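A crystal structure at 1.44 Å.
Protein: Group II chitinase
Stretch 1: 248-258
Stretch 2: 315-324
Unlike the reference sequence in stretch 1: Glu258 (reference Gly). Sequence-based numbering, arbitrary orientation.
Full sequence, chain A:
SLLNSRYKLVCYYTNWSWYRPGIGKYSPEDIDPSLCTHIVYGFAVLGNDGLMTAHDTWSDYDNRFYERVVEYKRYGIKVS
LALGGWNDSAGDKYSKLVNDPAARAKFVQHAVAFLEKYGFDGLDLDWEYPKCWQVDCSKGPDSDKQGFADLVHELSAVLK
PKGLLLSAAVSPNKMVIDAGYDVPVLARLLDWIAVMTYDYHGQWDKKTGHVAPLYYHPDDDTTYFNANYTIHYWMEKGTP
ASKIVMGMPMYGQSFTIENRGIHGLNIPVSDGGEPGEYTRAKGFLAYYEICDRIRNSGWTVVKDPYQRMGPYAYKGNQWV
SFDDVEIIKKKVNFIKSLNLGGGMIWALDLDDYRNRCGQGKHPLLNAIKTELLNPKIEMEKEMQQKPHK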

# COMPACT_ATOMS: atom_id res chain seq x y z
N MET A 248 -5.36 0.49 3.25
CA MET A 248 -5.52 1.40 4.36
C MET A 248 -4.13 1.80 4.88
O MET A 248 -3.25 0.92 5.06
N PRO A 249 -3.88 3.09 5.07
CA PRO A 249 -2.54 3.56 5.49
C PRO A 249 -2.35 3.47 7.00
O PRO A 249 -3.20 3.90 7.79
N MET A 250 -1.19 2.94 7.40
CA MET A 250 -0.75 2.92 8.79
C MET A 250 0.15 4.10 9.10
O MET A 250 1.04 4.00 9.97
N TYR A 251 0.01 5.18 8.34
CA TYR A 251 0.88 6.34 8.42
C TYR A 251 0.08 7.56 8.00
O TYR A 251 -1.06 7.46 7.51
N GLY A 252 0.70 8.72 8.18
CA GLY A 252 0.09 9.96 7.75
C GLY A 252 0.99 10.74 6.81
O GLY A 252 2.21 10.53 6.74
N GLN A 253 0.36 11.64 6.06
CA GLN A 253 1.07 12.63 5.26
C GLN A 253 1.18 13.91 6.07
O GLN A 253 0.19 14.40 6.63
N SER A 254 2.41 14.44 6.16
CA SER A 254 2.67 15.61 6.98
C SER A 254 3.04 16.81 6.12
O SER A 254 3.54 16.67 5.00
N PHE A 255 2.80 17.99 6.68
CA PHE A 255 2.89 19.24 5.94
C PHE A 255 3.44 20.32 6.86
O PHE A 255 3.14 20.34 8.06
N THR A 256 4.25 21.22 6.29
CA THR A 256 4.64 22.47 6.96
C THR A 256 3.71 23.57 6.44
O THR A 256 3.74 23.89 5.25
N ILE A 257 2.86 24.07 7.31
CA ILE A 257 1.85 25.05 6.90
C ILE A 257 2.46 26.44 6.90
O ILE A 257 3.33 26.76 7.72
N GLU A 258 1.99 27.26 5.96
CA GLU A 258 2.54 28.61 5.80
C GLU A 258 2.25 29.50 6.98
O GLU A 258 2.98 30.47 7.21
N LYS A 315 0.36 21.10 15.33
CA LYS A 315 0.99 21.87 16.40
C LYS A 315 1.96 22.84 15.75
O LYS A 315 2.79 22.43 14.92
N GLY A 316 1.84 24.11 16.09
CA GLY A 316 2.71 25.09 15.46
C GLY A 316 2.46 25.10 13.97
O GLY A 316 1.31 25.15 13.51
N ASN A 317 3.53 24.99 13.19
CA ASN A 317 3.41 24.95 11.74
C ASN A 317 3.46 23.53 11.17
O ASN A 317 3.70 23.36 9.97
N GLN A 318 3.24 22.51 11.99
CA GLN A 318 3.23 21.12 11.54
C GLN A 318 1.81 20.58 11.54
O GLN A 318 1.03 20.85 12.47
N TRP A 319 1.46 19.81 10.51
CA TRP A 319 0.09 19.34 10.32
C TRP A 319 0.16 17.95 9.67
O TRP A 319 0.94 17.76 8.74
N VAL A 320 -0.63 17.00 10.16
CA VAL A 320 -0.57 15.63 9.61
C VAL A 320 -1.97 15.05 9.51
O VAL A 320 -2.80 15.23 10.40
N SER A 321 -2.25 14.35 8.40
CA SER A 321 -3.53 13.66 8.26
C SER A 321 -3.29 12.16 8.22
O SER A 321 -2.27 11.72 7.68
N PHE A 322 -4.22 11.39 8.79
CA PHE A 322 -3.96 9.98 9.07
C PHE A 322 -5.27 9.28 9.40
O PHE A 322 -6.33 9.91 9.53
N ASP A 323 -5.20 7.95 9.52
CA ASP A 323 -6.35 7.17 9.93
C ASP A 323 -6.22 6.72 11.38
O ASP A 323 -5.16 6.24 11.81
N ASP A 324 -7.31 6.88 12.14
CA ASP A 324 -7.42 6.37 13.49
C ASP A 324 -8.30 5.11 13.52
O ASP A 324 -8.85 4.68 12.51

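Strand 251-257 and the strand that begins at Gln318 run antiparallel, and their main chains satisfy one another in alternating pairs. Ser321 N donates to Gln253 O (3.0 Å), answered by a weak bond from Gln253 N to Ser321 O (3.1 Å). Phe255 N reaches Trp319 O at 2.8 Å and Trp319 N returns to Phe255 O at 3.0 Å; Ile257 N then donates to Asn317 O (2.9 Å).

On the sheet face carrying Phe255 and Trp319, Phe255 (chi1 m) and Trp319 (chi1 t) form an offset edge-to-face pair, the indole edge directed at the phenyl face, with planes at 84° and Phe255 CD1 3.4 Å from Trp319 CE3. Ile257 (p, t) extends this apolar patch, its CG2 3.8 Å from Trp319 CB.

The other face is more polar toward the turn. Gln318, m at chi1 and chi2, folds its amide so that NE2 donates both to Thr256 OG1 (3.1 Å) and to Asn317 OD1 (3.0 Å), employing both amide protons; its OE1 is satisfied elsewhere in the structure. Asn317 (p) uses ND2 to donate to water 2 (2.9 Å), which in turn donates to Ile257 O (3.1 Å). At the far end, water 1 accepts from Asp323 N (3.0 Å) and donates to Pro249 O (3.0 Å), bridging backbones where direct strand pairing is absent.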

# COMPACT_ATOMS: atom_id res chain seq x y z
CB MET A 248 -6.38 0.76 5.44
CG MET A 248 -7.94 0.64 5.07
SD MET A 248 -8.72 -0.50 6.20
CE MET A 248 -8.23 -2.04 5.47
CB PRO A 249 -2.53 5.03 5.04
CG PRO A 249 -3.99 5.46 5.18
CD PRO A 249 -4.83 4.21 4.85
CB MET A 250 0.00 1.61 9.08
CG MET A 250 -0.77 0.31 8.68
SD MET A 250 -2.14 -0.15 9.74
CE MET A 250 -3.52 0.63 8.89
CB TYR A 251 2.11 6.18 7.49
CG TYR A 251 1.68 6.15 6.03
CD1 TYR A 251 1.28 4.96 5.43
CD2 TYR A 251 1.66 7.32 5.27
CE1 TYR A 251 0.84 4.93 4.10
CE2 TYR A 251 1.21 7.32 3.96
CZ TYR A 251 0.81 6.10 3.39
OH TYR A 251 0.38 6.07 2.08
CB GLN A 253 0.32 12.91 3.95
CG GLN A 253 0.42 11.75 2.95
CD GLN A 253 1.75 11.67 2.22
OE1 GLN A 253 2.54 12.62 2.19
NE2 GLN A 253 2.01 10.51 1.60
CB SER A 254 3.80 15.33 7.97
OG SER A 254 5.00 15.22 7.26
CB PHE A 255 1.49 19.73 5.50
CG PHE A 255 0.68 18.75 4.67
CD1 PHE A 255 0.04 17.67 5.27
CD2 PHE A 255 0.47 18.96 3.31
CE1 PHE A 255 -0.73 16.78 4.53
CE2 PHE A 255 -0.31 18.08 2.56
CZ PHE A 255 -0.92 17.00 3.18
CB THR A 256 6.11 22.79 6.71
OG1 THR A 256 6.94 21.78 7.32
CG2 THR A 256 6.48 24.15 7.35
CB ILE A 257 0.55 24.97 7.72
CG1 ILE A 257 0.83 25.13 9.20
CG2 ILE A 257 -0.14 23.63 7.45
CD1 ILE A 257 -0.42 25.17 10.06
CB GLU A 258 1.96 29.26 4.54
CG GLU A 258 2.62 28.81 3.26
CD GLU A 258 2.22 29.67 2.09
OE1 GLU A 258 1.42 30.61 2.28
OE2 GLU A 258 2.70 29.40 0.96
CB LYS A 315 1.71 20.97 17.40
CG LYS A 315 2.30 21.78 18.56
CD LYS A 315 2.89 20.91 19.62
CE LYS A 315 3.35 21.75 20.81
NZ LYS A 315 4.15 20.93 21.75
CB ASN A 317 4.44 25.87 11.07
CG ASN A 317 5.86 25.32 11.10
OD1 ASN A 317 6.16 24.33 11.77
ND2 ASN A 317 6.75 25.97 10.36
CB GLN A 318 4.09 20.27 12.47
CG GLN A 318 5.56 20.68 12.43
CD GLN A 318 6.14 20.53 11.04
OE1 GLN A 318 6.24 19.42 10.51
NE2 GLN A 318 6.51 21.65 10.43
CB TRP A 319 -0.60 20.33 9.36
CG TRP A 319 -2.09 20.30 9.20
CD1 TRP A 319 -3.01 21.19 9.74
CD2 TRP A 319 -2.84 19.44 8.33
NE1 TRP A 319 -4.28 20.89 9.30
CE2 TRP A 319 -4.21 19.82 8.43
CE3 TRP A 319 -2.50 18.35 7.50
CZ2 TRP A 319 -5.22 19.17 7.73
CZ3 TRP A 319 -3.52 17.70 6.79
CH2 TRP A 319 -4.86 18.11 6.92
CB VAL A 320 0.36 14.74 10.48
CG1 VAL A 320 -0.18 14.57 11.89
CG2 VAL A 320 0.58 13.36 9.80
CB SER A 321 -4.28 14.11 7.00
OG SER A 321 -3.51 13.87 5.84
CB PHE A 322 -2.94 9.83 10.22
CG PHE A 322 -3.45 10.30 11.54
CD1 PHE A 322 -3.49 11.67 11.83
CD2 PHE A 322 -3.95 9.42 12.48
CE1 PHE A 322 -3.98 12.13 13.06
CE2 PHE A 322 -4.44 9.88 13.74
CZ PHE A 322 -4.46 11.25 13.99
CB ASP A 323 -6.50 5.92 9.03
CG ASP A 323 -7.17 6.22 7.69
OD1 ASP A 323 -7.45 7.40 7.38
OD2 ASP A 323 -7.41 5.23 6.94
CB ASP A 324 -7.89 7.46 14.46
CG ASP A 324 -9.31 7.98 14.17
OD1 ASP A 324 -9.97 7.61 13.17
OD2 ASP A 324 -9.78 8.83 14.96
O HOH W 1 -2.93 6.06 9.89
O HOH W 2 5.91 28.11 8.66